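Side-chain contacts in conserved hypothetical protein (Archaeoglobus fulgidus, PDB 1I0R), which reduces ferric iron held in siderophores and other chelators with NAD(P)H as electron donor, releasing ferrous iron, and works as an FMN-binding homodimer: residues 19-24 and 56-61; 65-70 and 74-79; 88-93 and 101-106. All blocks are in the same frame, centred on the assembly; numbering follows the deposited sequence.

Interaction 1: residues 19-24 and 56-61; sequences ESNGRK and VKESGA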
ATOM      1  N   GLU B  19     -20.403  -0.126   9.661  1.00 28.19           N
ATOM      2  CA  GLU B  19     -21.691   0.227  10.250  1.00 32.22           C
ATOM      3  C   GLU B  19     -21.665  -0.194  11.692  1.00 33.64           C
ATOM      4  O   GLU B  19     -21.232  -1.301  12.017  1.00 34.40           O
ATOM      5  CB  GLU B  19     -22.829  -0.488   9.510  1.00 34.02           C
ATOM      6  CG  GLU B  19     -24.201  -0.441  10.199  1.00 37.56           C
ATOM      7  CD  GLU B  19     -24.257  -1.297  11.461  1.00 39.47           C
ATOM      8  OE1 GLU B  19     -23.494  -2.300  11.541  1.00 40.65           O
ATOM      9  OE2 GLU B  19     -25.068  -0.978  12.362  1.00 40.98           O
ATOM     10  N   SER B  20     -22.129   0.684  12.566  1.00 35.10           N
ATOM     11  CA  SER B  20     -22.151   0.351  13.974  1.00 37.00           C
ATOM     12  C   SER B  20     -23.372   0.971  14.630  1.00 37.65           C
ATOM     13  O   SER B  20     -23.692   2.126  14.373  1.00 37.69           O
ATOM     14  CB  SER B  20     -20.878   0.865  14.648  1.00 37.22           C
ATOM     15  OG  SER B  20     -20.732   0.300  15.935  1.00 38.98           O
ATOM     16  N   ASN B  21     -24.063   0.197  15.458  1.00 38.93           N
ATOM     17  CA  ASN B  21     -25.235   0.725  16.155  1.00 39.91           C
ATOM     18  C   ASN B  21     -26.239   1.307  15.162  1.00 39.92           C
ATOM     19  O   ASN B  21     -26.751   2.415  15.356  1.00 40.15           O
ATOM     20  CB  ASN B  21     -24.789   1.812  17.135  1.00 40.87           C
ATOM     21  CG  ASN B  21     -23.821   1.290  18.179  1.00 41.90           C
ATOM     22  OD1 ASN B  21     -22.942   2.017  18.656  1.00 42.44           O
ATOM     23  ND2 ASN B  21     -23.983   0.023  18.554  1.00 42.10           N
ATOM     24  N   GLY B  22     -26.499   0.566  14.090  1.00 39.74           N
ATOM     25  CA  GLY B  22     -27.442   1.023  13.084  1.00 39.44           C
ATOM     26  C   GLY B  22     -27.075   2.338  12.423  1.00 39.15           C
ATOM     27  O   GLY B  22     -27.950   3.061  11.939  1.00 39.56           O
ATOM     28  N   ARG B  23     -25.785   2.658  12.396  1.00 38.19           N
ATOM     29  CA  ARG B  23     -25.322   3.892  11.776  1.00 37.26           C
ATOM     30  C   ARG B  23     -24.193   3.613  10.790  1.00 35.25           C
ATOM     31  O   ARG B  23     -23.168   3.053  11.169  1.00 34.77           O
ATOM     32  CB  ARG B  23     -24.823   4.863  12.841  1.00 39.19           C
ATOM     33  CG  ARG B  23     -24.289   6.164  12.282  1.00 42.25           C
ATOM     34  CD  ARG B  23     -23.987   7.172  13.381  1.00 45.00           C
ATOM     35  NE  ARG B  23     -25.183   7.547  14.141  1.00 47.73           N
ATOM     36  CZ  ARG B  23     -25.708   6.835  15.141  1.00 49.01           C
ATOM     37  NH1 ARG B  23     -25.152   5.690  15.526  1.00 49.72           N
ATOM     38  NH2 ARG B  23     -26.796   7.274  15.765  1.00 49.57           N
ATOM     39  N   LYS B  24     -24.402   4.006   9.537  1.00 32.99           N
ATOM     40  CA  LYS B  24     -23.403   3.823   8.480  1.00 31.22           C
ATOM     41  C   LYS B  24     -22.269   4.814   8.702  1.00 29.82           C
ATOM     42  O   LYS B  24     -22.510   5.952   9.111  1.00 29.01           O
ATOM     43  CB  LYS B  24     -24.018   4.078   7.098  1.00 31.23           C
ATOM     44  CG  LYS B  24     -25.148   3.109   6.704  1.00 31.62           C
ATOM     45  CD  LYS B  24     -25.649   3.327   5.270  1.00 31.98           C
ATOM     46  CE  LYS B  24     -26.284   4.704   5.048  1.00 33.01           C
ATOM     47  NZ  LYS B  24     -27.502   4.930   5.865  1.00 33.61           N
ATOM     48  N   VAL B  56     -15.501  -0.026  12.738  1.00 22.99           N
ATOM     49  CA  VAL B  56     -14.880  -1.266  12.345  1.00 23.70           C
ATOM     50  C   VAL B  56     -14.503  -2.029  13.604  1.00 24.45           C
ATOM     51  O   VAL B  56     -14.641  -3.244  13.662  1.00 25.20           O
ATOM     52  CB  VAL B  56     -13.620  -1.019  11.479  1.00 22.70           C
ATOM     53  CG1 VAL B  56     -12.932  -2.360  11.146  1.00 22.46           C
ATOM     54  CG2 VAL B  56     -14.019  -0.321  10.201  1.00 22.03           C
ATOM     55  N   LYS B  57     -14.037  -1.320  14.621  1.00 26.00           N
ATOM     56  CA  LYS B  57     -13.653  -1.989  15.855  1.00 27.96           C
ATOM     57  C   LYS B  57     -14.830  -2.736  16.488  1.00 28.27           C
ATOM     58  O   LYS B  57     -14.687  -3.864  16.950  1.00 28.62           O
ATOM     59  CB  LYS B  57     -13.067  -0.985  16.853  1.00 29.48           C
ATOM     60  CG  LYS B  57     -12.417  -1.674  18.046  1.00 32.40           C
ATOM     61  CD  LYS B  57     -11.621  -0.722  18.926  1.00 33.72           C
ATOM     62  CE  LYS B  57     -10.759  -1.508  19.919  1.00 34.73           C
ATOM     63  NZ  LYS B  57      -9.783  -2.444  19.250  1.00 35.19           N
ATOM     64  N   GLU B  58     -16.004  -2.114  16.475  1.00 28.54           N
ATOM     65  CA  GLU B  58     -17.198  -2.717  17.065  1.00 29.08           C
ATOM     66  C   GLU B  58     -17.872  -3.796  16.214  1.00 28.01           C
ATOM     67  O   GLU B  58     -18.223  -4.868  16.720  1.00 28.66           O
ATOM     68  CB  GLU B  58     -18.220  -1.624  17.373  1.00 31.02           C
ATOM     69  CG  GLU B  58     -17.732  -0.596  18.363  1.00 34.76           C
ATOM     70  CD  GLU B  58     -18.733   0.527  18.562  1.00 36.73           C
ATOM     71  OE1 GLU B  58     -19.839   0.243  19.080  1.00 38.66           O
ATOM     72  OE2 GLU B  58     -18.421   1.682  18.195  1.00 38.33           O
ATOM     73  N   SER B  59     -18.049  -3.524  14.923  1.00 26.42           N
ATOM     74  CA  SER B  59     -18.724  -4.463  14.030  1.00 25.21           C
ATOM     75  C   SER B  59     -17.908  -5.626  13.503  1.00 24.68           C
ATOM     76  O   SER B  59     -18.463  -6.661  13.150  1.00 24.62           O
ATOM     77  CB  SER B  59     -19.292  -3.717  12.830  1.00 25.69           C
ATOM     78  OG  SER B  59     -18.248  -3.334  11.942  1.00 25.46           O
ATOM     79  N   GLY B  60     -16.592  -5.460  13.422  1.00 22.75           N
ATOM     80  CA  GLY B  60     -15.767  -6.528  12.897  1.00 21.43           C
ATOM     81  C   GLY B  60     -15.865  -6.676  11.383  1.00 20.16           C
ATOM     82  O   GLY B  60     -15.582  -7.746  10.857  1.00 20.83           O
ATOM     83  N   ALA B  61     -16.272  -5.634  10.670  1.00 19.32           N
ATOM     84  CA  ALA B  61     -16.363  -5.735   9.216  1.00 18.68           C
ATOM     85  C   ALA B  61     -16.127  -4.394   8.548  1.00 18.19           C
ATOM     86  O   ALA B  61     -16.294  -3.354   9.169  1.00 18.80           O
ATOM     87  CB  ALA B  61     -17.741  -6.292   8.800  1.00 19.64           C
TER

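Interaction 2: residues 65-70 and 74-79; sequences SVLELE and EFIGRF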
ATOM      1  N   SER B  65     -14.225   0.864  -1.288  1.00 17.16           N
ATOM      2  CA  SER B  65     -14.614   1.281  -2.633  1.00 17.76           C
ATOM      3  C   SER B  65     -13.347   1.859  -3.295  1.00 17.69           C
ATOM      4  O   SER B  65     -12.734   2.787  -2.750  1.00 18.21           O
ATOM      5  CB  SER B  65     -15.662   2.390  -2.578  1.00 18.26           C
ATOM      6  OG  SER B  65     -16.825   1.928  -1.922  1.00 20.20           O
ATOM      7  N   VAL B  66     -12.936   1.321  -4.443  1.00 17.50           N
ATOM      8  CA  VAL B  66     -11.742   1.851  -5.122  1.00 17.78           C
ATOM      9  C   VAL B  66     -12.216   2.968  -6.046  1.00 19.00           C
ATOM     10  O   VAL B  66     -12.918   2.715  -7.031  1.00 19.35           O
ATOM     11  CB  VAL B  66     -11.026   0.740  -5.930  1.00 17.70           C
ATOM     12  CG1 VAL B  66      -9.725   1.290  -6.553  1.00 16.94           C
ATOM     13  CG2 VAL B  66     -10.705  -0.431  -5.010  1.00 16.93           C
ATOM     14  N   LEU B  67     -11.841   4.203  -5.731  1.00 19.33           N
ATOM     15  CA  LEU B  67     -12.311   5.345  -6.519  1.00 20.64           C
ATOM     16  C   LEU B  67     -11.758   5.476  -7.926  1.00 21.96           C
ATOM     17  O   LEU B  67     -10.593   5.190  -8.176  1.00 21.22           O
ATOM     18  CB  LEU B  67     -12.056   6.647  -5.756  1.00 20.19           C
ATOM     19  CG  LEU B  67     -12.746   6.724  -4.392  1.00 20.59           C
ATOM     20  CD1 LEU B  67     -12.227   7.923  -3.581  1.00 20.27           C
ATOM     21  CD2 LEU B  67     -14.257   6.801  -4.619  1.00 20.90           C
ATOM     22  N   GLU B  68     -12.622   5.895  -8.854  1.00 23.27           N
ATOM     23  CA  GLU B  68     -12.212   6.075 -10.241  1.00 24.72           C
ATOM     24  C   GLU B  68     -11.473   7.401 -10.418  1.00 25.65           C
ATOM     25  O   GLU B  68     -11.644   8.346  -9.635  1.00 24.70           O
ATOM     26  CB  GLU B  68     -13.430   6.014 -11.182  1.00 25.52           C
ATOM     27  CG  GLU B  68     -14.390   7.201 -11.049  1.00 26.62           C
ATOM     28  CD  GLU B  68     -15.561   7.122 -12.031  1.00 28.18           C
ATOM     29  OE1 GLU B  68     -15.339   6.732 -13.193  1.00 29.02           O
ATOM     30  OE2 GLU B  68     -16.706   7.460 -11.652  1.00 28.98           O
ATOM     31  N   LEU B  69     -10.632   7.451 -11.448  1.00 27.36           N
ATOM     32  CA  LEU B  69      -9.825   8.630 -11.748  1.00 29.45           C
ATOM     33  C   LEU B  69     -10.608   9.939 -11.806  1.00 30.67           C
ATOM     34  O   LEU B  69     -10.134  10.978 -11.346  1.00 30.92           O
ATOM     35  CB  LEU B  69      -9.103   8.408 -13.084  1.00 30.40           C
ATOM     36  CG  LEU B  69      -8.424   9.619 -13.727  1.00 31.72           C
ATOM     37  CD1 LEU B  69      -7.268  10.093 -12.851  1.00 32.24           C
ATOM     38  CD2 LEU B  69      -7.934   9.237 -15.124  1.00 32.40           C
ATOM     39  N   GLU B  70     -11.808   9.882 -12.363  1.00 32.12           N
ATOM     40  CA  GLU B  70     -12.621  11.083 -12.500  1.00 33.69           C
ATOM     41  C   GLU B  70     -13.590  11.388 -11.363  1.00 33.19           C
ATOM     42  O   GLU B  70     -14.554  12.132 -11.551  1.00 33.66           O
ATOM     43  CB  GLU B  70     -13.380  11.034 -13.825  1.00 35.75           C
ATOM     44  CG  GLU B  70     -12.503  11.315 -15.030  1.00 39.20           C
ATOM     45  CD  GLU B  70     -13.289  11.321 -16.323  1.00 41.16           C
ATOM     46  OE1 GLU B  70     -13.728  10.233 -16.755  1.00 42.69           O
ATOM     47  OE2 GLU B  70     -13.478  12.418 -16.901  1.00 42.72           O
ATOM     48  N   GLU B  74     -15.784  17.070  -4.861  1.00 36.14           N
ATOM     49  CA  GLU B  74     -16.857  17.280  -3.896  1.00 36.62           C
ATOM     50  C   GLU B  74     -17.287  15.959  -3.264  1.00 35.66           C
ATOM     51  O   GLU B  74     -17.601  15.900  -2.074  1.00 35.56           O
ATOM     52  CB  GLU B  74     -18.063  17.965  -4.561  1.00 38.55           C
ATOM     53  CG  GLU B  74     -18.404  17.456  -5.956  1.00 41.66           C
ATOM     54  CD  GLU B  74     -17.767  18.292  -7.071  1.00 43.71           C
ATOM     55  OE1 GLU B  74     -16.526  18.490  -7.057  1.00 44.60           O
ATOM     56  OE2 GLU B  74     -18.517  18.754  -7.969  1.00 44.95           O
ATOM     57  N   PHE B  75     -17.290  14.904  -4.070  1.00 34.56           N
ATOM     58  CA  PHE B  75     -17.682  13.579  -3.598  1.00 33.68           C
ATOM     59  C   PHE B  75     -16.646  13.098  -2.588  1.00 33.36           C
ATOM     60  O   PHE B  75     -16.985  12.571  -1.534  1.00 32.61           O
ATOM     61  CB  PHE B  75     -17.767  12.618  -4.789  1.00 33.27           C
ATOM     62  CG  PHE B  75     -18.296  11.251  -4.441  1.00 33.38           C
ATOM     63  CD1 PHE B  75     -19.663  11.026  -4.301  1.00 33.47           C
ATOM     64  CD2 PHE B  75     -17.424  10.178  -4.290  1.00 32.96           C
ATOM     65  CE1 PHE B  75     -20.155   9.755  -4.022  1.00 33.67           C
ATOM     66  CE2 PHE B  75     -17.905   8.898  -4.009  1.00 33.36           C
ATOM     67  CZ  PHE B  75     -19.275   8.683  -3.875  1.00 33.76           C
ATOM     68  N   ILE B  76     -15.372  13.286  -2.914  1.00 33.30           N
ATOM     69  CA  ILE B  76     -14.314  12.883  -2.001  1.00 33.87           C
ATOM     70  C   ILE B  76     -14.472  13.713  -0.730  1.00 34.58           C
ATOM     71  O   ILE B  76     -14.275  13.222   0.384  1.00 34.23           O
ATOM     72  CB  ILE B  76     -12.924  13.111  -2.649  1.00 33.41           C
ATOM     73  CG1 ILE B  76     -12.829  12.259  -3.917  1.00 33.18           C
ATOM     74  CG2 ILE B  76     -11.815  12.756  -1.671  1.00 33.36           C
ATOM     75  CD1 ILE B  76     -11.597  12.505  -4.782  1.00 32.21           C
ATOM     76  N   GLY B  77     -14.869  14.970  -0.901  1.00 35.56           N
ATOM     77  CA  GLY B  77     -15.058  15.846   0.243  1.00 36.89           C
ATOM     78  C   GLY B  77     -16.117  15.374   1.233  1.00 37.87           C
ATOM     79  O   GLY B  77     -15.962  15.567   2.444  1.00 37.62           O
ATOM     80  N   ARG B  78     -17.183  14.755   0.733  1.00 38.96           N
ATOM     81  CA  ARG B  78     -18.255  14.258   1.594  1.00 40.22           C
ATOM     82  C   ARG B  78     -17.732  13.278   2.624  1.00 40.19           C
ATOM     83  O   ARG B  78     -18.192  13.256   3.768  1.00 39.87           O
ATOM     84  CB  ARG B  78     -19.326  13.532   0.778  1.00 41.81           C
ATOM     85  CG  ARG B  78     -19.964  14.361  -0.299  1.00 44.26           C
ATOM     86  CD  ARG B  78     -20.993  13.544  -1.054  1.00 46.38           C
ATOM     87  NE  ARG B  78     -22.058  13.091  -0.164  1.00 47.86           N
ATOM     88  CZ  ARG B  78     -23.332  12.981  -0.523  1.00 48.29           C
ATOM     89  NH1 ARG B  78     -23.705  13.288  -1.759  1.00 48.64           N
ATOM     90  NH2 ARG B  78     -24.234  12.578   0.359  1.00 48.76           N
ATOM     91  N   PHE B  79     -16.780  12.446   2.216  1.00 39.91           N
ATOM     92  CA  PHE B  79     -16.243  11.461   3.131  1.00 40.14           C
ATOM     93  C   PHE B  79     -14.980  11.885   3.860  1.00 41.24           C
ATOM     94  O   PHE B  79     -14.296  11.053   4.447  1.00 41.11           O
ATOM     95  CB  PHE B  79     -16.010  10.145   2.392  1.00 38.90           C
ATOM     96  CG  PHE B  79     -17.277   9.481   1.944  1.00 37.96           C
ATOM     97  CD1 PHE B  79     -17.809   9.734   0.688  1.00 37.27           C
ATOM     98  CD2 PHE B  79     -17.955   8.620   2.796  1.00 37.50           C
ATOM     99  CE1 PHE B  79     -19.008   9.134   0.284  1.00 37.20           C
ATOM    100  CE2 PHE B  79     -19.155   8.015   2.406  1.00 37.43           C
ATOM    101  CZ  PHE B  79     -19.681   8.272   1.150  1.00 36.67           C
TER

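Interaction 3: residues 88-93 and 101-106; sequences EKFDGV and GVPLVT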
ATOM      1  N   GLU B  88     -25.656  13.523   5.980  1.00 59.75           N
ATOM      2  CA  GLU B  88     -24.841  14.406   5.155  1.00 58.62           C
ATOM      3  C   GLU B  88     -23.912  13.581   4.275  1.00 56.63           C
ATOM      4  O   GLU B  88     -23.698  13.911   3.110  1.00 56.77           O
ATOM      5  CB  GLU B  88     -24.010  15.356   6.031  1.00 60.29           C
ATOM      6  CG  GLU B  88     -24.836  16.350   6.838  1.00 62.49           C
ATOM      7  CD  GLU B  88     -23.992  17.214   7.768  1.00 63.70           C
ATOM      8  OE1 GLU B  88     -23.327  16.660   8.670  1.00 64.39           O
ATOM      9  OE2 GLU B  88     -23.998  18.453   7.600  1.00 64.37           O
ATOM     10  N   LYS B  89     -23.376  12.498   4.832  1.00 53.92           N
ATOM     11  CA  LYS B  89     -22.456  11.636   4.098  1.00 50.96           C
ATOM     12  C   LYS B  89     -23.075  10.732   3.040  1.00 48.73           C
ATOM     13  O   LYS B  89     -22.587  10.683   1.912  1.00 48.41           O
ATOM     14  CB  LYS B  89     -21.646  10.769   5.064  1.00 51.35           C
ATOM     15  CG  LYS B  89     -20.405  11.448   5.622  1.00 51.52           C
ATOM     16  CD  LYS B  89     -19.591  10.481   6.455  1.00 51.63           C
ATOM     17  CE  LYS B  89     -18.316  11.132   6.948  1.00 51.59           C
ATOM     18  NZ  LYS B  89     -17.575  10.233   7.871  1.00 51.81           N
ATOM     19  N   PHE B  90     -24.140  10.017   3.386  1.00 45.66           N
ATOM     20  CA  PHE B  90     -24.740   9.105   2.425  1.00 43.29           C
ATOM     21  C   PHE B  90     -25.952   9.579   1.628  1.00 41.97           C
ATOM     22  O   PHE B  90     -26.349   8.909   0.679  1.00 41.18           O
ATOM     23  CB  PHE B  90     -25.072   7.773   3.108  1.00 42.50           C
ATOM     24  CG  PHE B  90     -23.866   7.061   3.668  1.00 41.83           C
ATOM     25  CD1 PHE B  90     -23.349   7.408   4.913  1.00 41.46           C
ATOM     26  CD2 PHE B  90     -23.238   6.051   2.941  1.00 41.56           C
ATOM     27  CE1 PHE B  90     -22.228   6.760   5.430  1.00 41.31           C
ATOM     28  CE2 PHE B  90     -22.110   5.395   3.450  1.00 41.33           C
ATOM     29  CZ  PHE B  90     -21.606   5.751   4.695  1.00 41.19           C
ATOM     30  N   ASP B  91     -26.535  10.722   1.984  1.00 40.65           N
ATOM     31  CA  ASP B  91     -27.709  11.214   1.255  1.00 39.44           C
ATOM     32  C   ASP B  91     -27.414  11.413  -0.229  1.00 38.21           C
ATOM     33  O   ASP B  91     -26.555  12.205  -0.608  1.00 38.24           O
ATOM     34  CB  ASP B  91     -28.223  12.529   1.871  1.00 40.14           C
ATOM     35  CG  ASP B  91     -29.419  13.114   1.108  1.00 40.69           C
ATOM     36  OD1 ASP B  91     -30.361  12.358   0.781  1.00 41.21           O
ATOM     37  OD2 ASP B  91     -29.422  14.339   0.844  1.00 41.02           O
ATOM     38  N   GLY B  92     -28.118  10.669  -1.071  1.00 36.61           N
ATOM     39  CA  GLY B  92     -27.909  10.801  -2.498  1.00 35.25           C
ATOM     40  C   GLY B  92     -26.758   9.984  -3.064  1.00 34.18           C
ATOM     41  O   GLY B  92     -26.413  10.131  -4.235  1.00 34.48           O
ATOM     42  N   VAL B  93     -26.155   9.128  -2.245  1.00 32.79           N
ATOM     43  CA  VAL B  93     -25.043   8.304  -2.724  1.00 31.25           C
ATOM     44  C   VAL B  93     -25.531   6.897  -3.068  1.00 30.70           C
ATOM     45  O   VAL B  93     -26.334   6.313  -2.335  1.00 30.55           O
ATOM     46  CB  VAL B  93     -23.941   8.195  -1.657  1.00 31.06           C
ATOM     47  CG1 VAL B  93     -22.840   7.241  -2.139  1.00 30.67           C
ATOM     48  CG2 VAL B  93     -23.353   9.580  -1.376  1.00 30.90           C
ATOM     49  N   GLY B 101     -23.237  -6.661   6.538  1.00 22.70           N
ATOM     50  CA  GLY B 101     -23.924  -5.519   7.104  1.00 22.37           C
ATOM     51  C   GLY B 101     -23.313  -4.173   6.762  1.00 22.59           C
ATOM     52  O   GLY B 101     -23.884  -3.127   7.070  1.00 22.74           O
ATOM     53  N   VAL B 102     -22.141  -4.174   6.130  1.00 22.74           N
ATOM     54  CA  VAL B 102     -21.551  -2.880   5.805  1.00 22.89           C
ATOM     55  C   VAL B 102     -22.111  -2.271   4.520  1.00 22.33           C
ATOM     56  O   VAL B 102     -22.531  -2.982   3.611  1.00 21.77           O
ATOM     57  CB  VAL B 102     -20.014  -2.968   5.665  1.00 23.70           C
ATOM     58  CG1 VAL B 102     -19.423  -3.652   6.886  1.00 24.17           C
ATOM     59  CG2 VAL B 102     -19.645  -3.707   4.407  1.00 23.68           C
ATOM     60  N   PRO B 103     -22.141  -0.932   4.442  1.00 22.25           N
ATOM     61  CA  PRO B 103     -22.644  -0.291   3.234  1.00 22.46           C
ATOM     62  C   PRO B 103     -21.511  -0.291   2.202  1.00 22.35           C
ATOM     63  O   PRO B 103     -20.412   0.190   2.493  1.00 24.22           O
ATOM     64  CB  PRO B 103     -22.995   1.122   3.714  1.00 23.01           C
ATOM     65  CG  PRO B 103     -21.999   1.379   4.762  1.00 22.60           C
ATOM     66  CD  PRO B 103     -21.899   0.057   5.509  1.00 22.29           C
ATOM     67  N   LEU B 104     -21.755  -0.842   1.020  1.00 21.45           N
ATOM     68  CA  LEU B 104     -20.742  -0.864  -0.036  1.00 20.92           C
ATOM     69  C   LEU B 104     -21.082   0.249  -1.011  1.00 20.94           C
ATOM     70  O   LEU B 104     -22.078   0.153  -1.754  1.00 21.37           O
ATOM     71  CB  LEU B 104     -20.754  -2.214  -0.759  1.00 20.87           C
ATOM     72  CG  LEU B 104     -20.498  -3.380   0.200  1.00 21.58           C
ATOM     73  CD1 LEU B 104     -20.985  -4.702  -0.413  1.00 22.38           C
ATOM     74  CD2 LEU B 104     -18.987  -3.413   0.529  1.00 22.26           C
ATOM     75  N   VAL B 105     -20.270   1.314  -1.005  1.00 20.63           N
ATOM     76  CA  VAL B 105     -20.510   2.445  -1.899  1.00 20.24           C
ATOM     77  C   VAL B 105     -20.076   2.117  -3.324  1.00 20.83           C
ATOM     78  O   VAL B 105     -18.897   1.848  -3.582  1.00 20.21           O
ATOM     79  CB  VAL B 105     -19.771   3.712  -1.415  1.00 20.17           C
ATOM     80  CG1 VAL B 105     -19.965   4.852  -2.407  1.00 20.36           C
ATOM     81  CG2 VAL B 105     -20.294   4.129  -0.052  1.00 20.10           C
ATOM     82  N   THR B 106     -21.027   2.147  -4.257  1.00 21.13           N
ATOM     83  CA  THR B 106     -20.739   1.817  -5.646  1.00 22.34           C
ATOM     84  C   THR B 106     -20.545   3.029  -6.529  1.00 22.71           C
ATOM     85  O   THR B 106     -19.968   2.925  -7.618  1.00 22.74           O
ATOM     86  CB  THR B 106     -21.849   0.933  -6.244  1.00 22.63           C
ATOM     87  OG1 THR B 106     -23.115   1.561  -6.006  1.00 24.00           O
ATOM     88  CG2 THR B 106     -21.864  -0.439  -5.570  1.00 24.05           C
TER

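Interaction 1: residues 19-24 and 56-61
The polar side-chain meeting lies between Ser-20, on a strand end, and Glu-58, on the last turn of helix 51-59. OG of Ser-20, swung anti to its own backbone nitrogen (chi1 -167°), faces the carboxylate of Glu-58 and comes as close to CD as to OE1, 3.3 Å from each. Beyond CG the Glu-58 chain runs extended, which brings its carboxylate across the hairpin tip. There the Glu-58 and Asn-21 side chains cross at about a right angle, with amide and carboxylate planes 62° apart, and OD1 of Asn-21 lies 3.6 Å from OE1 of Glu-58. The second kind of contact is van der Waals: CB of Ser-59 sits 3.2 Å from the carbonyl O of Glu-19, and that buried oxygen has no polar partner in the model. Within each segment, local bonds set the shape. OG of Ser-59 accepts from Ala-61 N at 3.3 Å, closing an ST turn where Gly-60 leaves the helix with positive phi, and it also bonds to Ala-55 O and Ser-18 OG. An alanine in place of Ser-59 would keep CB against Glu-19 but would probably leave Ala-61 N and Ser-18 OG without this hydroxyl partner. On the hairpin side, Gly-22 N makes a weak bond to OE2 of Glu-19. The result is a surface junction in which a tight beta hairpin, turned by a type I' turn from Ser-20 to Arg-23, lies against the C-terminal end of a helix on the flavin-reductase barrel.

Interaction 2: residues 65-70 and 74-79
Leu-67 reaches from the end of strand 61-67 to two neighbouring side chains of helix 73-78, Phe-75 and Ile-76, and divides its methyl groups between them. Its CG stands anti to the carbonyl carbon (chi1 -59°), and a chi2 of 169° turns the fork so that one methyl faces Phe-75 and the other Ile-76. CD2 comes to the edge of the Phe-75 ring, near the ring plane, 4.3 Å from CE2. CD1 takes the other direction and lies 4.4 Å from CG1 of Ile-76. The first side-chain bond of Phe-75 points toward the strand, and with CG anti to the backbone nitrogen (chi1 -174°) the ring edge meets the leucine. Ile-76 leaves the helix to one side of the strand, and its CG1 arm makes the contact. One turn further on, Phe-79 sets CE1 over one face of the Phe-75 ring, 4.2 Å above the plane and offset toward the rim, while His-108 makes an edge-to-face pair with the same ring. No hydrogen bond crosses the contact, and all three touching residues are buried. Ile-15 and Ile-28, from two other barrel strands, add to the apolar surroundings. This is a helix packed on the antiparallel beta-barrel of the flavin reductase fold, and Ile-76 lies beside both Ile-28 of the FMN site and Tyr-150 of the NADP+ site.

Interaction 3: residues 88-93 and 101-106
Phe-90 and Val-105, the two residues with most surface buried here, face each other where helix 86-90 packs against the short strand 103-105, half of a two-stranded antiparallel hairpin with 95-97 beside the flavin-reductase barrel. The chain leaves the helix through a type II beta turn from Phe-90 to Val-93, closed by a 2.9 Å bond from Val-93 N to Phe-90 O. Gly-92 occupies the turn position whose backbone angles call for glycine. The turn lets Phe-90 and Val-93 both point toward the strand, where Pro-103 and Val-105, alternate residues of it, point back.

Phe-90 holds CG anti to its carbonyl carbon (chi1 -61°), and a single ring corner, CE2, does the touching. That atom lies 4.2 Å from CG of Pro-103 and 4.1 Å from CG2 of Val-105, both reaching the ring obliquely. Lys-24 of strand 23-37 packs against both Phe-90 and Pro-103. Lys-89, the residue before Phe-90, belongs to the FMN site and gives its NZ to Gly-26 O.

Val-105 splits its work between its two methyls: CG2 goes to the ring and CG1 to Val-93. Ile-15 and Thr-17 of strand 14-20 also touch the Val-105 side chain, while Val-93 has further neighbours in Phe-75 and Arg-78 of helix 73-78. The two valines cross at about a right angle, and their CG1 methyls meet at 3.7 Å.

Interaction 1 is a surface contact, whereas interactions 2 and 3 are buried. All three set a helix or its end against strand or hairpin, but the chemistry follows depth: serine, asparagine and glutamate groups meet in interaction 1, and only apolar side chains meet in the other two. Interactions 1 and 2 reach neighbouring barrel strands, 14-20 and 61-67, yet their centres lie 21 Å apart. Interaction 3 touches both. Its link to interaction 1 is by packing, as of Ala-61 on Val-102. Toward interaction 2 the ties include polar ones, probable hydrogen bonds from Arg-78 to Asp-91 O and from Ser-65 OG to Val-105 O.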